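PDB 5J3U: protein Kinase A from Toxoplasma gondii, which binds cAMP through two cyclic nucleotide-binding domains and, as a regulatory subunit of its family, probably inhibits the kinase catalytic subunit. Local coordinates for residues I34-E39 against W112-D117. Numbering follows the deposited sequence.
Sequences ILAMQE and WELGRD
Glu113 N donates to Gln38 O at 2.8 Å, and Gln38 N returns a bond of 3.0 Å to Glu113 O; both run fairly straight, 163° at the hydrogen, and make Gln38 and Glu113 a hydrogen-bonded antiparallel pair. The same two carbonyls also draw in CA-H groups: Met37 CA lies 3.3 Å from Glu113 O, and Trp112 CA approaches Gln38 O. Where the helix ending at Ala36 gives way to the strand, a water continues the pairing, donating to Ala36 O and accepting from Gly115 N, the N-cap of the next helix.

Glu39 and Trp112 form the adjoining non-hydrogen-bonded pair. Trp112 CG lies beside its own backbone N, anti to the carbonyl carbon (chi1 -64°), and Glu39 CB sits over one face of the six-membered ring in a CH-pi contact, 3.9 Å from the centroid and displaced toward CZ3. Glu39 then runs on extended, its carboxylate nearly parallel to the indole. Trp112 NE1 bonds to Gln62 OE1, which helps fix the ring's rotation. Gln38 and Glu113 project from the opposite sheet face.

Nearer the helix end, Leu114 CD1 meets Ala36 CB at 4.0 Å, while Phe22 and Phe119 also touch Leu114. The Met37 methyl is modelled toward Trp112 CB and Leu114 CB, but too close to the Glu113 backbone for its exact position to be relied on.

Helix 27-36 leads into strand 38-42 and helix 116-138 follows strand 109-115, Ala36 touching Thr118 of the latter helix. The two strands, first and last in sequence but adjacent in their four-stranded sheet, belong to the beta-roll of the first cyclic nucleotide-binding domain.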
loop_
_atom_site.group_PDB
_atom_site.type_symbol
_atom_site.label_atom_id
_atom_site.label_comp_id
_atom_site.label_asym_id
_atom_site.label_seq_id
_atom_site.Cartn_x
_atom_site.Cartn_y
_atom_site.Cartn_z
ATOM N N ILE A 34 -16.067 -7.668 -3.142
ATOM C CA ILE A 34 -16.755 -7.661 -1.863
ATOM C C ILE A 34 -17.916 -8.666 -1.888
ATOM O O ILE A 34 -18.060 -9.476 -0.957
ATOM C CB ILE A 34 -17.206 -6.241 -1.438
ATOM C CG1 ILE A 34 -15.955 -5.406 -1.098
ATOM C CG2 ILE A 34 -18.167 -6.248 -0.249
ATOM C CD1 ILE A 34 -16.255 -3.925 -0.933
ATOM N N LEU A 35 -18.658 -8.680 -2.987
ATOM C CA LEU A 35 -19.818 -9.632 -3.089
ATOM C C LEU A 35 -19.334 -11.081 -2.946
ATOM O O LEU A 35 -19.974 -11.895 -2.272
ATOM C CB LEU A 35 -20.523 -9.468 -4.421
ATOM C CG LEU A 35 -21.789 -10.331 -4.628
ATOM C CD1 LEU A 35 -22.826 -10.034 -3.569
ATOM C CD2 LEU A 35 -22.354 -10.124 -6.004
ATOM N N ALA A 36 -18.227 -11.377 -3.614
ATOM C CA ALA A 36 -17.631 -12.719 -3.632
ATOM C C ALA A 36 -17.014 -13.149 -2.320
ATOM O O ALA A 36 -16.916 -14.344 -2.053
ATOM C CB ALA A 36 -16.646 -12.846 -4.765
ATOM N N MET A 37 -16.660 -12.208 -1.463
ATOM C CA MET A 37 -15.956 -12.534 -0.226
ATOM C C MET A 37 -16.869 -13.170 0.832
ATOM O O MET A 37 -18.056 -12.804 0.947
ATOM C CB MET A 37 -15.270 -11.297 0.329
ATOM C CG MET A 37 -14.236 -10.816 -0.677
ATOM S SD MET A 37 -12.708 -10.214 -0.067
ATOM C CE MET A 37 -12.293 -11.713 0.704
ATOM N N GLN A 38 -16.323 -14.150 1.542
ATOM C CA GLN A 38 -17.071 -14.824 2.616
ATOM C C GLN A 38 -16.368 -14.655 3.925
ATOM O O GLN A 38 -15.140 -14.791 3.991
ATOM C CB GLN A 38 -17.234 -16.278 2.299
ATOM C CG GLN A 38 -17.973 -16.467 0.990
ATOM C CD GLN A 38 -18.295 -17.920 0.690
ATOM O OE1 GLN A 38 -18.132 -18.807 1.531
ATOM N NE2 GLN A 38 -18.774 -18.164 -0.515
ATOM N N GLU A 39 -17.128 -14.328 4.966
ATOM C CA GLU A 39 -16.555 -14.154 6.287
ATOM C C GLU A 39 -16.036 -15.486 6.824
ATOM O O GLU A 39 -16.600 -16.540 6.550
ATOM C CB GLU A 39 -17.554 -13.534 7.287
ATOM C CG GLU A 39 -16.873 -13.109 8.589
ATOM C CD GLU A 39 -17.769 -12.399 9.580
ATOM O OE1 GLU A 39 -18.983 -12.645 9.567
ATOM O OE2 GLU A 39 -17.240 -11.609 10.387
ATOM N N TRP A 112 -11.806 -12.449 5.855
ATOM C CA TRP A 112 -12.654 -12.505 4.698
ATOM C C TRP A 112 -11.897 -13.280 3.668
ATOM O O TRP A 112 -10.732 -13.024 3.421
ATOM C CB TRP A 112 -12.962 -11.123 4.182
ATOM C CG TRP A 112 -13.724 -10.330 5.159
ATOM C CD1 TRP A 112 -13.243 -9.485 6.103
ATOM C CD2 TRP A 112 -15.135 -10.366 5.325
ATOM N NE1 TRP A 112 -14.274 -8.972 6.854
ATOM C CE2 TRP A 112 -15.452 -9.481 6.374
ATOM C CE3 TRP A 112 -16.168 -11.041 4.663
ATOM C CZ2 TRP A 112 -16.765 -9.237 6.770
ATOM C CZ3 TRP A 112 -17.449 -10.792 5.053
ATOM C CH2 TRP A 112 -17.731 -9.921 6.125
ATOM N N GLU A 113 -12.565 -14.223 3.081
ATOM C CA GLU A 113 -11.993 -15.187 2.157
ATOM C C GLU A 113 -12.433 -14.902 0.709
ATOM O O GLU A 113 -13.622 -14.703 0.473
ATOM C CB GLU A 113 -12.462 -16.578 2.595
ATOM C CG GLU A 113 -12.048 -17.704 1.656
ATOM C CD GLU A 113 -12.511 -19.085 2.113
ATOM O OE1 GLU A 113 -12.591 -19.321 3.318
ATOM O OE2 GLU A 113 -12.798 -19.924 1.239
ATOM N N LEU A 114 -11.496 -14.922 -0.250
ATOM C CA LEU A 114 -11.767 -14.746 -1.652
ATOM C C LEU A 114 -11.307 -15.955 -2.431
ATOM O O LEU A 114 -10.109 -16.361 -2.361
ATOM C CB LEU A 114 -11.004 -13.521 -2.207
ATOM C CG LEU A 114 -11.235 -13.181 -3.695
ATOM C CD1 LEU A 114 -12.679 -12.795 -4.004
ATOM C CD2 LEU A 114 -10.348 -12.035 -4.126
ATOM N N GLY A 115 -12.203 -16.512 -3.240
ATOM C CA GLY A 115 -11.860 -17.671 -4.066
ATOM C C GLY A 115 -10.984 -17.372 -5.265
ATOM O O GLY A 115 -10.942 -16.254 -5.781
ATOM N N ARG A 116 -10.224 -18.381 -5.655
ATOM C CA ARG A 116 -9.306 -18.296 -6.778
ATOM C C ARG A 116 -9.992 -17.863 -8.082
ATOM O O ARG A 116 -9.415 -17.085 -8.857
ATOM C CB ARG A 116 -8.605 -19.647 -6.981
ATOM C CG ARG A 116 -7.759 -19.720 -8.231
ATOM C CD ARG A 116 -7.170 -21.099 -8.430
ATOM N NE ARG A 116 -6.055 -21.370 -7.531
ATOM C CZ ARG A 116 -4.781 -21.006 -7.727
ATOM N NH1 ARG A 116 -4.424 -20.275 -8.783
ATOM N NH2 ARG A 116 -3.838 -21.371 -6.836
ATOM N N ASP A 117 -11.201 -18.376 -8.347
ATOM C CA ASP A 117 -11.862 -18.039 -9.603
ATOM C C ASP A 117 -12.191 -16.538 -9.682
ATOM O O ASP A 117 -11.939 -15.879 -10.710
ATOM C CB ASP A 117 -13.102 -18.908 -9.873
ATOM C CG ASP A 117 -12.743 -20.377 -10.222
ATOM O OD1 ASP A 117 -11.592 -20.684 -10.643
ATOM O OD2 ASP A 117 -13.651 -21.224 -10.079
HETATM O O HOH W 1 -15.006 -16.078 -3.288
#